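Long-range contact in ribonuclease (Streptomyces aureofaciens, PDB 1PYL), which is a small single-domain microbial ribonuclease of Streptomyces, built from one helix packed on a mixed beta sheet and closed by a disulfide: residues L5-T11 and Q91-C97. Sequence-based numbering, arbitrary orientation. Where two conformers were deposited one is given.
Sequences LADVCRT and QEIDPRC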
ATOM      1  N   LEU A   5      -9.222   0.201 -11.660  1.00 27.06           N
ATOM      2  CA  LEU A   5      -7.970  -0.464 -11.379  1.00 25.66           C
ATOM      3  C   LEU A   5      -8.216  -1.957 -11.338  1.00 23.98           C
ATOM      4  O   LEU A   5      -9.293  -2.392 -11.020  1.00 25.31           O
ATOM      5  CB  LEU A   5      -7.450  -0.011  -9.997  1.00 25.61           C
ATOM      6  CG  LEU A   5      -6.973   1.426  -9.922  1.00 27.57           C
ATOM      7  CD1 LEU A   5      -6.677   1.691  -8.492  1.00 30.72           C
ATOM      8  CD2 LEU A   5      -5.744   1.724 -10.791  1.00 29.38           C
ATOM      9  N   ALA A   6      -7.194  -2.744 -11.629  1.00 22.97           N
ATOM     10  CA  ALA A   6      -7.268  -4.174 -11.451  1.00 23.00           C
ATOM     11  C   ALA A   6      -7.389  -4.486  -9.945  1.00 22.06           C
ATOM     12  O   ALA A   6      -6.922  -3.716  -9.114  1.00 21.83           O
ATOM     13  CB  ALA A   6      -6.018  -4.819 -12.018  1.00 23.86           C
ATOM     14  N   ASP A   7      -8.006  -5.613  -9.637  1.00 22.02           N
ATOM     15  CA  ASP A   7      -8.167  -6.074  -8.266  1.00 22.78           C
ATOM     16  C   ASP A   7      -7.202  -7.237  -7.955  1.00 20.28           C
ATOM     17  O   ASP A   7      -6.842  -8.033  -8.829  1.00 21.55           O
ATOM     18  CB  ASP A   7      -9.647  -6.415  -7.976  1.00 25.87           C
ATOM     19  CG  ASP A   7      -9.866  -7.876  -7.872  0.50 28.09           C
ATOM     20  OD1 ASP A   7     -10.141  -8.373  -6.758  0.50 33.98           O
ATOM     21  OD2 ASP A   7      -9.816  -8.625  -8.861  0.50 33.78           O
ATOM     22  N   VAL A   8      -6.781  -7.312  -6.706  1.00 17.42           N
ATOM     23  CA  VAL A   8      -6.025  -8.447  -6.219  1.00 16.29           C
ATOM     24  C   VAL A   8      -6.626  -8.911  -4.906  1.00 16.58           C
ATOM     25  O   VAL A   8      -6.858  -8.097  -4.011  1.00 16.67           O
ATOM     26  CB  VAL A   8      -4.537  -8.118  -6.062  1.00 16.70           C
ATOM     27  CG1 VAL A   8      -4.250  -6.925  -5.132  1.00 17.20           C
ATOM     28  CG2 VAL A   8      -3.744  -9.356  -5.626  1.00 17.83           C
ATOM     29  N   CYS A   9      -6.905 -10.197  -4.797  1.00 16.35           N
ATOM     30  CA  CYS A   9      -7.380 -10.758  -3.537  1.00 16.69           C
ATOM     31  C   CYS A   9      -6.317 -10.640  -2.483  1.00 17.03           C
ATOM     32  O   CYS A   9      -5.150 -10.881  -2.730  1.00 16.78           O
ATOM     33  CB  CYS A   9      -7.728 -12.234  -3.718  1.00 18.06           C
ATOM     34  SG  CYS A   9      -9.226 -12.517  -4.656  1.00 22.17           S
ATOM     35  N   ARG A  10      -6.726 -10.292  -1.258  1.00 17.00           N
ATOM     36  CA  ARG A  10      -5.791 -10.202  -0.169  1.00 19.06           C
ATOM     37  C   ARG A  10      -4.953 -11.472  -0.016  1.00 19.55           C
ATOM     38  O   ARG A  10      -3.751 -11.400   0.186  1.00 19.59           O
ATOM     39  CB  ARG A  10      -6.576  -9.869   1.123  1.00 19.34           C
ATOM     40  CG  ARG A  10      -5.683  -9.523   2.273  1.00 22.90           C
ATOM     41  CD  ARG A  10      -5.302 -10.677   3.146  1.00 24.58           C
ATOM     42  NE  ARG A  10      -6.460 -11.255   3.834  1.00 27.50           N
ATOM     43  CZ  ARG A  10      -6.416 -12.390   4.495  1.00 30.34           C
ATOM     44  NH1 ARG A  10      -5.290 -13.076   4.592  1.00 30.80           N
ATOM     45  NH2 ARG A  10      -7.512 -12.831   5.094  1.00 32.67           N
ATOM     46  N   THR A  11      -5.576 -12.650  -0.141  1.00 20.16           N
ATOM     47  CA  THR A  11      -4.811 -13.889   0.077  1.00 21.59           C
ATOM     48  C   THR A  11      -3.842 -14.214  -1.055  1.00 20.87           C
ATOM     49  O   THR A  11      -3.028 -15.113  -0.909  1.00 22.78           O
ATOM     50  CB  THR A  11      -5.728 -15.122   0.231  1.00 22.40           C
ATOM     51  OG1 THR A  11      -6.493 -15.308  -0.957  1.00 23.11           O
ATOM     52  CG2 THR A  11      -6.746 -14.938   1.357  1.00 24.64           C
ATOM     53  N   GLN A  91      -2.894  -2.013  -7.877  1.00 17.07           N
ATOM     54  CA  GLN A  91      -4.037  -2.885  -7.827  1.00 17.14           C
ATOM     55  C   GLN A  91      -4.809  -2.584  -6.569  1.00 17.00           C
ATOM     56  O   GLN A  91      -4.211  -2.378  -5.517  1.00 17.88           O
ATOM     57  CB  GLN A  91      -3.598  -4.340  -7.835  1.00 17.63           C
ATOM     58  CG  GLN A  91      -2.899  -4.767  -9.111  0.50 20.15           C
ATOM     59  CD  GLN A  91      -2.097  -6.028  -8.914  0.50 22.76           C
ATOM     60  OE1 GLN A  91      -2.665  -7.097  -8.731  0.50 25.27           O
ATOM     61  NE2 GLN A  91      -0.785  -5.911  -8.945  0.50 24.74           N
ATOM     62  N   GLU A  92      -6.121  -2.565  -6.650  1.00 16.28           N
ATOM     63  CA  GLU A  92      -6.928  -2.446  -5.414  1.00 16.43           C
ATOM     64  C   GLU A  92      -7.059  -3.782  -4.748  1.00 16.65           C
ATOM     65  O   GLU A  92      -7.352  -4.786  -5.381  1.00 17.56           O
ATOM     66  CB  GLU A  92      -8.322  -1.867  -5.688  1.00 19.06           C
ATOM     67  CG  GLU A  92      -8.989  -1.399  -4.391  1.00 23.45           C
ATOM     68  CD  GLU A  92     -10.170  -0.454  -4.571  1.00 29.55           C
ATOM     69  OE1 GLU A  92     -10.661   0.067  -3.539  1.00 35.12           O
ATOM     70  OE2 GLU A  92     -10.587  -0.227  -5.708  1.00 32.88           O
ATOM     71  N   ILE A  93      -6.838  -3.798  -3.443  1.00 15.54           N
ATOM     72  CA  ILE A  93      -6.903  -5.033  -2.655  1.00 16.95           C
ATOM     73  C   ILE A  93      -8.334  -5.333  -2.311  1.00 17.29           C
ATOM     74  O   ILE A  93      -9.067  -4.471  -1.813  1.00 18.42           O
ATOM     75  CB  ILE A  93      -6.024  -4.933  -1.383  1.00 17.14           C
ATOM     76  CG1 ILE A  93      -4.561  -4.749  -1.767  1.00 17.34           C
ATOM     77  CG2 ILE A  93      -6.188  -6.208  -0.484  1.00 18.84           C
ATOM     78  CD1 ILE A  93      -3.608  -4.275  -0.667  1.00 17.61           C
ATOM     79  N   ASP A  94      -8.746  -6.572  -2.598  1.00 18.22           N
ATOM     80  CA  ASP A  94     -10.102  -7.057  -2.325  1.00 19.34           C
ATOM     81  C   ASP A  94     -10.013  -7.844  -1.036  1.00 20.18           C
ATOM     82  O   ASP A  94      -9.473  -8.928  -0.991  1.00 19.33           O
ATOM     83  CB  ASP A  94     -10.610  -7.934  -3.463  1.00 19.79           C
ATOM     84  CG  ASP A  94     -12.053  -8.342  -3.307  1.00 22.34           C
ATOM     85  OD1 ASP A  94     -12.608  -8.244  -2.207  1.00 25.67           O
ATOM     86  OD2 ASP A  94     -12.673  -8.813  -4.269  1.00 27.47           O
ATOM     87  N   PRO A  95     -10.556  -7.292   0.042  1.00 22.23           N
ATOM     88  CA  PRO A  95     -10.436  -7.926   1.342  1.00 22.97           C
ATOM     89  C   PRO A  95     -11.240  -9.221   1.483  1.00 23.06           C
ATOM     90  O   PRO A  95     -11.031  -9.951   2.445  1.00 25.60           O
ATOM     91  CB  PRO A  95     -11.014  -6.848   2.299  1.00 23.66           C
ATOM     92  CG  PRO A  95     -11.915  -6.031   1.449  1.00 25.09           C
ATOM     93  CD  PRO A  95     -11.335  -6.041   0.097  1.00 22.55           C
ATOM     94  N   ARG A  96     -12.138  -9.478   0.550  1.00 24.51           N
ATOM     95  CA  ARG A  96     -13.116 -10.565   0.651  1.00 25.68           C
ATOM     96  C   ARG A  96     -12.565 -11.921   0.195  1.00 25.73           C
ATOM     97  O   ARG A  96     -13.210 -12.964   0.387  1.00 27.37           O
ATOM     98  CB  ARG A  96     -14.344 -10.257  -0.214  1.00 26.78           C
ATOM     99  CG  ARG A  96     -15.079  -8.946   0.126  1.00 30.62           C
ATOM    100  CD  ARG A  96     -16.143  -8.558  -0.853  1.00 36.12           C
ATOM    101  NE  ARG A  96     -15.628  -8.235  -2.186  1.00 39.54           N
ATOM    102  CZ  ARG A  96     -16.149  -8.649  -3.347  1.00 43.67           C
ATOM    103  NH1 ARG A  96     -15.574  -8.270  -4.476  1.00 45.77           N
ATOM    104  NH2 ARG A  96     -17.238  -9.431  -3.408  1.00 45.79           N
ATOM    105  N   CYS A  97     -11.392 -11.930  -0.430  1.00 24.32           N
ATOM    106  CA  CYS A  97     -10.887 -13.160  -1.017  1.00 23.83           C
ATOM    107  C   CYS A  97      -9.392 -13.368  -0.855  1.00 23.05           C
ATOM    108  O   CYS A  97      -8.670 -12.557  -0.293  1.00 22.36           O
ATOM    109  CB  CYS A  97     -11.280 -13.208  -2.488  1.00 23.25           C
ATOM    110  SG  CYS A  97     -10.718 -11.799  -3.488  1.00 22.79           S
ATOM    111  OXT CYS A  97      -8.878 -14.402  -1.304  1.00 23.27           O
TER
HETATM  112  O   HOH W   1      -8.892  -9.498   4.013  1.00 32.01           O
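Cys9, in the last bridged pair of strand 6-9 at the margin of the ribonuclease sheet, is joined by a disulfide to Cys97, past the end of the parallel strand 91-94. Its chi3 of -91° is close to the preferred right angle, and the bond ties the C-terminus to strand 6-9. Parallel register follows from the alternating backbone bonds: Val8 N gives to Glu92 O, and Val8 O receives Asp94 N at 2.8 Å. On the face shared with Ile93, Val8 and Gln91 side chains cross at about a right angle, Gln91 OE1 approaching Val8 CB at 3.4 Å in one of two glutamine conformers. Val8 CG1, lying between its own N and carbonyl carbon (chi1 57°), comes within 4.0 Å of Ile93 CG1. Ile93 also touches Leu21 of helix 15-26. On the disulfide's face, one of two Asp7 conformers brings its OD1 to 3.6 Å from Asp94 OD2, a like-charge proximity probably eased by the Asp94 salt bridge to Arg96. Asp94 OD1 also accepts Arg96 N, forming an Asx turn. The terminal carboxylate is gripped twice by Thr11: its N meets Cys97 O on an in-plane lone pair, and its OG1 donates to Cys97 OXT at 2.6 Å.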